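Local coordinates for cell wall surface anchor family protein (Streptococcus agalactiae serogroup V, PDB 3PF2), which builds the shaft of the type 1 pilus of group B Streptococcus as its major, cell-wall-anchored pilin, here represented by a calcium-binding C-terminal fragment, at residues G22-E27 against K251-A256; E142-G147 against V179-K184. All coordinates share one frame; numbering follows the deposited sequence.

Contact 1: residues G22-E27 against K251-A256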
ATOM      1  N   GLY A  22       1.859   6.736   1.225  1.00  9.49           N
ATOM      2  CA  GLY A  22       0.839   6.498   2.248  1.00  9.84           C
ATOM      3  C   GLY A  22      -0.538   6.336   1.624  1.00  9.68           C
ATOM      4  O   GLY A  22      -0.906   7.068   0.681  1.00  9.74           O
ATOM      5  N   TYR A  23      -1.298   5.370   2.144  1.00  9.26           N
ATOM      6  CA  TYR A  23      -2.612   5.028   1.573  1.00 10.43           C
ATOM      7  C   TYR A  23      -3.630   4.712   2.631  1.00 10.16           C
ATOM      8  O   TYR A  23      -3.297   4.277   3.728  1.00 11.11           O
ATOM      9  CB  TYR A  23      -2.511   3.811   0.645  1.00  9.39           C
ATOM     10  CG  TYR A  23      -1.750   4.065  -0.620  1.00 10.09           C
ATOM     11  CD1 TYR A  23      -2.326   4.778  -1.661  1.00  9.22           C
ATOM     12  CD2 TYR A  23      -0.441   3.593  -0.775  1.00  9.92           C
ATOM     13  CE1 TYR A  23      -1.634   5.025  -2.848  1.00 10.84           C
ATOM     14  CE2 TYR A  23       0.259   3.822  -1.952  1.00 10.54           C
ATOM     15  CZ  TYR A  23      -0.332   4.548  -2.974  1.00 10.36           C
ATOM     16  OH  TYR A  23       0.360   4.782  -4.144  1.00 10.06           O
ATOM     17  N   THR A  24      -4.889   4.925   2.274  1.00 11.10           N
ATOM     18  CA  THR A  24      -6.016   4.443   3.049  1.00 11.63           C
ATOM     19  C   THR A  24      -6.205   2.961   2.746  1.00 11.74           C
ATOM     20  O   THR A  24      -6.013   2.524   1.609  1.00 11.95           O
ATOM     21  CB  THR A  24      -7.255   5.270   2.701  1.00 11.83           C
ATOM     22  OG1 THR A  24      -7.066   6.601   3.191  1.00 12.19           O
ATOM     23  CG2 THR A  24      -8.548   4.696   3.305  1.00 11.76           C
ATOM     24  N   ILE A  25      -6.539   2.193   3.778  1.00 12.26           N
ATOM     25  CA  ILE A  25      -6.786   0.752   3.631  1.00 12.66           C
ATOM     26  C   ILE A  25      -7.836   0.523   2.547  1.00 13.18           C
ATOM     27  O   ILE A  25      -8.862   1.196   2.519  1.00 12.90           O
ATOM     28  CB  ILE A  25      -7.218   0.116   4.970  1.00 12.62           C
ATOM     29  CG1 ILE A  25      -5.985  -0.063   5.872  1.00 12.42           C
ATOM     30  CG2 ILE A  25      -7.961  -1.228   4.723  1.00 13.80           C
ATOM     31  CD1 ILE A  25      -6.269  -0.674   7.279  1.00 13.88           C
ATOM     32  N   GLY A  26      -7.566  -0.408   1.637  1.00 13.57           N
ATOM     33  CA  GLY A  26      -8.504  -0.684   0.544  1.00 14.67           C
ATOM     34  C   GLY A  26      -8.305   0.106  -0.738  1.00 15.02           C
ATOM     35  O   GLY A  26      -8.865  -0.243  -1.784  1.00 15.43           O
ATOM     36  N   GLU A  27      -7.494   1.159  -0.670  1.00 14.90           N
ATOM     37  CA  GLU A  27      -7.219   2.020  -1.820  1.00 15.31           C
ATOM     38  C   GLU A  27      -6.191   1.325  -2.704  1.00 14.73           C
ATOM     39  O   GLU A  27      -5.076   1.057  -2.256  1.00 15.40           O
ATOM     40  CB  GLU A  27      -6.699   3.366  -1.302  1.00 15.77           C
ATOM     41  CG  GLU A  27      -6.311   4.430  -2.306  1.00 19.56           C
ATOM     42  CD  GLU A  27      -6.103   5.805  -1.637  1.00 23.00           C
ATOM     43  OE1 GLU A  27      -5.406   5.945  -0.571  1.00 23.22           O
ATOM     44  OE2 GLU A  27      -6.651   6.775  -2.180  1.00 24.30           O
ATOM     45  N   LYS A 251      -9.579   3.358  11.820  1.00 11.51           N
ATOM     46  CA  LYS A 251      -8.352   2.652  11.452  1.00 11.40           C
ATOM     47  C   LYS A 251      -8.190   2.603   9.942  1.00 11.73           C
ATOM     48  O   LYS A 251      -9.125   2.258   9.213  1.00 12.83           O
ATOM     49  CB  LYS A 251      -8.336   1.225  12.023  1.00 11.07           C
ATOM     50  CG  LYS A 251      -8.512   1.163  13.540  1.00 12.90           C
ATOM     51  CD  LYS A 251      -8.357  -0.247  14.093  1.00 14.22           C
ATOM     52  CE  LYS A 251      -6.890  -0.646  14.153  1.00 16.40           C
ATOM     53  NZ  LYS A 251      -6.640  -1.849  15.017  1.00 18.58           N
ATOM     54  N   GLY A 252      -7.006   2.974   9.477  1.00 11.35           N
ATOM     55  CA  GLY A 252      -6.668   2.776   8.076  1.00 11.14           C
ATOM     56  C   GLY A 252      -6.821   3.977   7.167  1.00 11.36           C
ATOM     57  O   GLY A 252      -7.195   3.832   6.008  1.00 11.61           O
ATOM     58  N   LEU A 253      -6.556   5.174   7.684  1.00 11.26           N
ATOM     59  CA  LEU A 253      -6.512   6.357   6.835  1.00 11.18           C
ATOM     60  C   LEU A 253      -5.098   6.747   6.417  1.00 11.06           C
ATOM     61  O   LEU A 253      -4.158   6.675   7.213  1.00 11.65           O
ATOM     62  CB  LEU A 253      -7.158   7.559   7.533  1.00 11.72           C
ATOM     63  CG  LEU A 253      -8.596   7.359   8.000  1.00 11.21           C
ATOM     64  CD1 LEU A 253      -8.988   8.580   8.843  1.00 11.91           C
ATOM     65  CD2 LEU A 253      -9.575   7.142   6.828  1.00 12.93           C
ATOM     66  N   ALA A 254      -4.972   7.222   5.178  1.00 11.11           N
ATOM     67  CA  ALA A 254      -3.674   7.650   4.649  1.00 10.27           C
ATOM     68  C   ALA A 254      -3.050   8.765   5.476  1.00 10.74           C
ATOM     69  O   ALA A 254      -3.748   9.646   5.957  1.00  9.98           O
ATOM     70  CB  ALA A 254      -3.819   8.117   3.198  1.00 10.07           C
ATOM     71  N   TYR A 255      -1.732   8.728   5.618  1.00 10.68           N
ATOM     72  CA  TYR A 255      -0.971   9.892   6.089  1.00 10.05           C
ATOM     73  C   TYR A 255       0.371   9.768   5.369  1.00  9.75           C
ATOM     74  O   TYR A 255       0.658   8.715   4.773  1.00  9.82           O
ATOM     75  CB  TYR A 255      -0.807   9.888   7.629  1.00 10.58           C
ATOM     76  CG  TYR A 255       0.220   8.879   8.092  1.00 10.93           C
ATOM     77  CD1 TYR A 255       1.515   9.281   8.439  1.00 11.38           C
ATOM     78  CD2 TYR A 255      -0.081   7.516   8.103  1.00 11.90           C
ATOM     79  CE1 TYR A 255       2.485   8.347   8.806  1.00 11.41           C
ATOM     80  CE2 TYR A 255       0.871   6.574   8.479  1.00 11.52           C
ATOM     81  CZ  TYR A 255       2.155   7.001   8.825  1.00 11.70           C
ATOM     82  OH  TYR A 255       3.082   6.058   9.184  1.00 11.88           O
ATOM     83  N   ALA A 256       1.190  10.815   5.409  1.00  9.23           N
ATOM     84  CA  ALA A 256       2.496  10.790   4.733  1.00  9.17           C
ATOM     85  C   ALA A 256       2.362  10.241   3.301  1.00  9.71           C
ATOM     86  O   ALA A 256       3.061   9.305   2.894  1.00  9.92           O
ATOM     87  CB  ALA A 256       3.518   9.986   5.563  1.00  9.62           C
TER

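Contact 2: residues E142-G147 against V179-K184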
ATOM      1  N   GLU A 142      -6.394  -4.954   6.572  1.00 14.31           N
ATOM      2  CA  GLU A 142      -6.604  -4.847   8.014  1.00 15.12           C
ATOM      3  C   GLU A 142      -5.489  -5.449   8.873  1.00 15.34           C
ATOM      4  O   GLU A 142      -5.463  -5.251  10.082  1.00 15.91           O
ATOM      5  CB  GLU A 142      -7.978  -5.451   8.379  1.00 15.15           C
ATOM      6  CG  GLU A 142      -8.053  -6.987   8.449  1.00 17.81           C
ATOM      7  CD  GLU A 142      -8.058  -7.678   7.089  1.00 18.89           C
ATOM      8  OE1 GLU A 142      -8.273  -7.014   6.051  1.00 19.21           O
ATOM      9  OE2 GLU A 142      -7.836  -8.916   7.051  1.00 20.87           O
ATOM     10  N   LYS A 143      -4.571  -6.189   8.260  1.00 15.31           N
ATOM     11  CA  LYS A 143      -3.473  -6.790   9.008  1.00 15.82           C
ATOM     12  C   LYS A 143      -2.286  -5.837   9.185  1.00 15.52           C
ATOM     13  O   LYS A 143      -1.349  -6.132   9.923  1.00 15.49           O
ATOM     14  CB  LYS A 143      -3.035  -8.104   8.349  1.00 16.21           C
ATOM     15  CG  LYS A 143      -4.130  -9.178   8.361  1.00 19.55           C
ATOM     16  CD  LYS A 143      -3.547 -10.537   7.968  1.00 25.21           C
ATOM     17  CE  LYS A 143      -4.585 -11.652   8.045  1.00 29.57           C
ATOM     18  NZ  LYS A 143      -5.219 -11.916   6.714  1.00 32.50           N
ATOM     19  N   ALA A 144      -2.333  -4.686   8.519  1.00 15.26           N
ATOM     20  CA  ALA A 144      -1.285  -3.681   8.665  1.00 14.91           C
ATOM     21  C   ALA A 144      -1.176  -3.205  10.107  1.00 14.63           C
ATOM     22  O   ALA A 144      -2.185  -3.162  10.842  1.00 15.87           O
ATOM     23  CB  ALA A 144      -1.572  -2.492   7.747  1.00 15.55           C
ATOM     24  N   VAL A 145       0.036  -2.846  10.525  1.00 13.42           N
ATOM     25  CA  VAL A 145       0.199  -2.131  11.795  1.00 13.27           C
ATOM     26  C   VAL A 145       0.113  -0.653  11.461  1.00 13.13           C
ATOM     27  O   VAL A 145       0.805  -0.191  10.554  1.00 12.80           O
ATOM     28  CB  VAL A 145       1.543  -2.452  12.486  1.00 13.42           C
ATOM     29  CG1 VAL A 145       1.730  -1.591  13.749  1.00 12.31           C
ATOM     30  CG2 VAL A 145       1.585  -3.900  12.891  1.00 13.89           C
ATOM     31  N   LEU A 146      -0.749   0.079  12.169  1.00 12.55           N
ATOM     32  CA  LEU A 146      -0.947   1.493  11.853  1.00 12.60           C
ATOM     33  C   LEU A 146       0.301   2.324  12.183  1.00 12.48           C
ATOM     34  O   LEU A 146       0.823   2.259  13.296  1.00 12.44           O
ATOM     35  CB  LEU A 146      -2.211   2.034  12.535  1.00 12.68           C
ATOM     36  CG  LEU A 146      -3.513   1.291  12.191  1.00 12.76           C
ATOM     37  CD1 LEU A 146      -4.702   2.023  12.786  1.00 13.84           C
ATOM     38  CD2 LEU A 146      -3.723   1.126  10.669  1.00 13.76           C
ATOM     39  N   GLY A 147       0.777   3.070  11.184  1.00 12.51           N
ATOM     40  CA  GLY A 147       1.985   3.891  11.293  1.00 12.53           C
ATOM     41  C   GLY A 147       3.267   3.145  10.984  1.00 12.99           C
ATOM     42  O   GLY A 147       4.358   3.723  11.067  1.00 13.51           O
ATOM     43  N   VAL A 179       4.930   1.081   1.985  1.00  9.28           N
ATOM     44  CA  VAL A 179       3.711   1.867   2.165  1.00  9.12           C
ATOM     45  C   VAL A 179       3.269   1.867   3.615  1.00  9.37           C
ATOM     46  O   VAL A 179       3.688   1.026   4.429  1.00  9.74           O
ATOM     47  CB  VAL A 179       2.551   1.377   1.261  1.00  9.03           C
ATOM     48  CG1 VAL A 179       2.903   1.551  -0.201  1.00  8.62           C
ATOM     49  CG2 VAL A 179       2.182  -0.100   1.584  1.00  8.52           C
ATOM     50  N   HIS A 180       2.375   2.790   3.951  1.00  9.61           N
ATOM     51  CA  HIS A 180       1.911   2.877   5.338  1.00  9.91           C
ATOM     52  C   HIS A 180       0.519   3.465   5.361  1.00 10.40           C
ATOM     53  O   HIS A 180       0.145   4.204   4.444  1.00  9.88           O
ATOM     54  CB  HIS A 180       2.855   3.767   6.149  1.00 10.84           C
ATOM     55  CG  HIS A 180       3.339   4.949   5.377  1.00  9.41           C
ATOM     56  ND1 HIS A 180       4.517   4.928   4.656  1.00  9.87           N
ATOM     57  CD2 HIS A 180       2.775   6.160   5.149  1.00 11.09           C
ATOM     58  CE1 HIS A 180       4.671   6.084   4.042  1.00  9.31           C
ATOM     59  NE2 HIS A 180       3.620   6.845   4.306  1.00 10.26           N
ATOM     60  N   THR A 181      -0.201   3.149   6.436  1.00 10.80           N
ATOM     61  CA  THR A 181      -1.545   3.663   6.703  1.00 10.73           C
ATOM     62  C   THR A 181      -1.617   3.944   8.199  1.00 10.86           C
ATOM     63  O   THR A 181      -0.833   3.390   8.950  1.00 11.26           O
ATOM     64  CB  THR A 181      -2.634   2.639   6.247  1.00 11.53           C
ATOM     65  OG1 THR A 181      -3.918   3.275   6.214  1.00 10.62           O
ATOM     66  CG2 THR A 181      -2.697   1.389   7.130  1.00 10.85           C
ATOM     67  N   GLY A 182      -2.555   4.800   8.624  1.00  9.82           N
ATOM     68  CA  GLY A 182      -2.627   5.242  10.016  1.00 10.39           C
ATOM     69  C   GLY A 182      -4.018   5.188  10.614  1.00 10.20           C
ATOM     70  O   GLY A 182      -4.965   4.742   9.973  1.00 10.89           O
ATOM     71  N   GLY A 183      -4.141   5.665  11.849  1.00 10.98           N
ATOM     72  CA  GLY A 183      -5.416   5.659  12.555  1.00 10.72           C
ATOM     73  C   GLY A 183      -5.479   6.750  13.601  1.00 10.83           C
ATOM     74  O   GLY A 183      -4.502   7.476  13.823  1.00 10.49           O
ATOM     75  N   LYS A 184      -6.631   6.872  14.246  1.00 10.05           N
ATOM     76  CA  LYS A 184      -6.785   7.853  15.316  1.00 10.02           C
ATOM     77  C   LYS A 184      -7.742   7.341  16.376  1.00 10.44           C
ATOM     78  O   LYS A 184      -8.682   6.616  16.064  1.00 10.57           O
ATOM     79  CB  LYS A 184      -7.279   9.195  14.758  1.00 10.34           C
ATOM     80  CG  LYS A 184      -7.312  10.313  15.804  1.00 10.87           C
ATOM     81  CD  LYS A 184      -5.898  10.836  16.189  1.00 11.18           C
ATOM     82  CE  LYS A 184      -6.046  11.893  17.296  1.00 12.51           C
ATOM     83  NZ  LYS A 184      -4.732  12.240  17.894  1.00 11.69           N
TER
HETATM   84  O   HOH W   1       1.013   1.032   7.998  1.00 12.62           O

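Contact 1: residues G22-E27 against K251-A256
Gly252 O is gripped from one piece of chain by two neighbouring residues. Ile25 N donates a hydrogen bond to Gly252 O at 2.8 Å, approaching from a position tilted off the carbonyl plane, and Thr24 CA adds a CA-H...O contact to the same Gly252 O at 3.2 Å. The methyl Thr24 CG2 also presses on Gly252 O, at 3.1 Å. The other branch of this threonine does separate work: with OG1 anti to the carbonyl carbon (chi1 -68°), Thr24 OG1 accepts the hydrogen bond of Ala254 N at 3.0 Å, with 153° at the hydrogen. Ala254 CB rests on the backbone of 22-27, 3.5 Å from Tyr23 C. At one end Ile25 CD1 packs on the bare CA of Gly252 at 3.6 Å; at the other Gly22 CA meets Tyr255 O at 3.4 Å in a nearly straight CA-H...O contact. The two pieces run in nearly opposite directions, 172° apart. Within 22-27, a type II turn from Thr24 to Glu27 is tied back by Glu27 OE1, which accepts from Thr24 N at 3.1 Å. Leu218 of helix 216-221 touches both Thr24 and Ile25. The chemistry implies a largely buried join between the Cna-B-like and prealbumin-like regions in which a side-chain hydroxyl serves as the acceptor for one backbone N-H, while close approach relies on two glycines.

Contact 2: residues E142-G147 against V179-K184
Gly147 N donates to Thr181 O in the one direct hydrogen bond between the segments, 2.8 Å long and 166° at the hydrogen, with the donor in the carbonyl plane. The touching parts, 144-147 and 181-183, run 74° apart, so the loop passes across the strand instead of pairing alongside it, and the nearest CA atoms are those of Leu146 and Gly182. Leu146 CA adds a CA-H...O contact to Thr181 O at 3.5 Å. A water molecule supplies a second backbone link: it donates to Val145 O at 2.8 Å and accepts from Thr181 N at 2.9 Å, bridging two polar groups that do not meet directly.

Leu146 carries the apolar part by dividing its two methyls. CD1 reaches the glycine backbone, 3.7 Å from Gly183 CA, whereas CD2 touches the methyl Thr181 CG2, also at 3.7 Å, the two side chains crossing obliquely. Thr181 CG2 lies between the backbone N and the carbonyl carbon because OG1 is anti to N (chi1 -166°), a rotation that leaves the methyl to the loop and the hydroxyl to Tyr23. The same methyl, Thr181 CG2, also meets Ala144 CB at 4.1 Å.

The loop joins strands 132-140 and 150-151, and Asp305 OD1 accepts from Leu146 N. Ile150 of strand 150-151 contacts Ala144, and Ile140 of strand 132-140 contacts Thr181. Strand 178-190 pairs antiparallel with strands 150-151 and 247-253, while helix 216-221 meets the start of the loop through Glu142.

Contacts 1 and 2 have centres about 7 Å apart and meet on strand 178-190, beside which strand 247-253 runs antiparallel. Gly182 O is approached by Gly252 N at 2.7 Å and by Leu253 N at 2.8 Å, both probable hydrogen bonds; Gly252, at positive phi, and Leu253 both face Gly182, a G1 beta bulge. Thr181 OG1 lies 2.8 Å from Tyr23 O, so Thr181 touches the loop 142-147 and the segment 22-27 together, and His180 NE2 is hydrogen-bonded to Ala256 O. Neither contact forms a calcium site: the side chain of Tyr23 is about 13 Å from a bound calcium ion, and contact 2 lies away from the metal-binding residues.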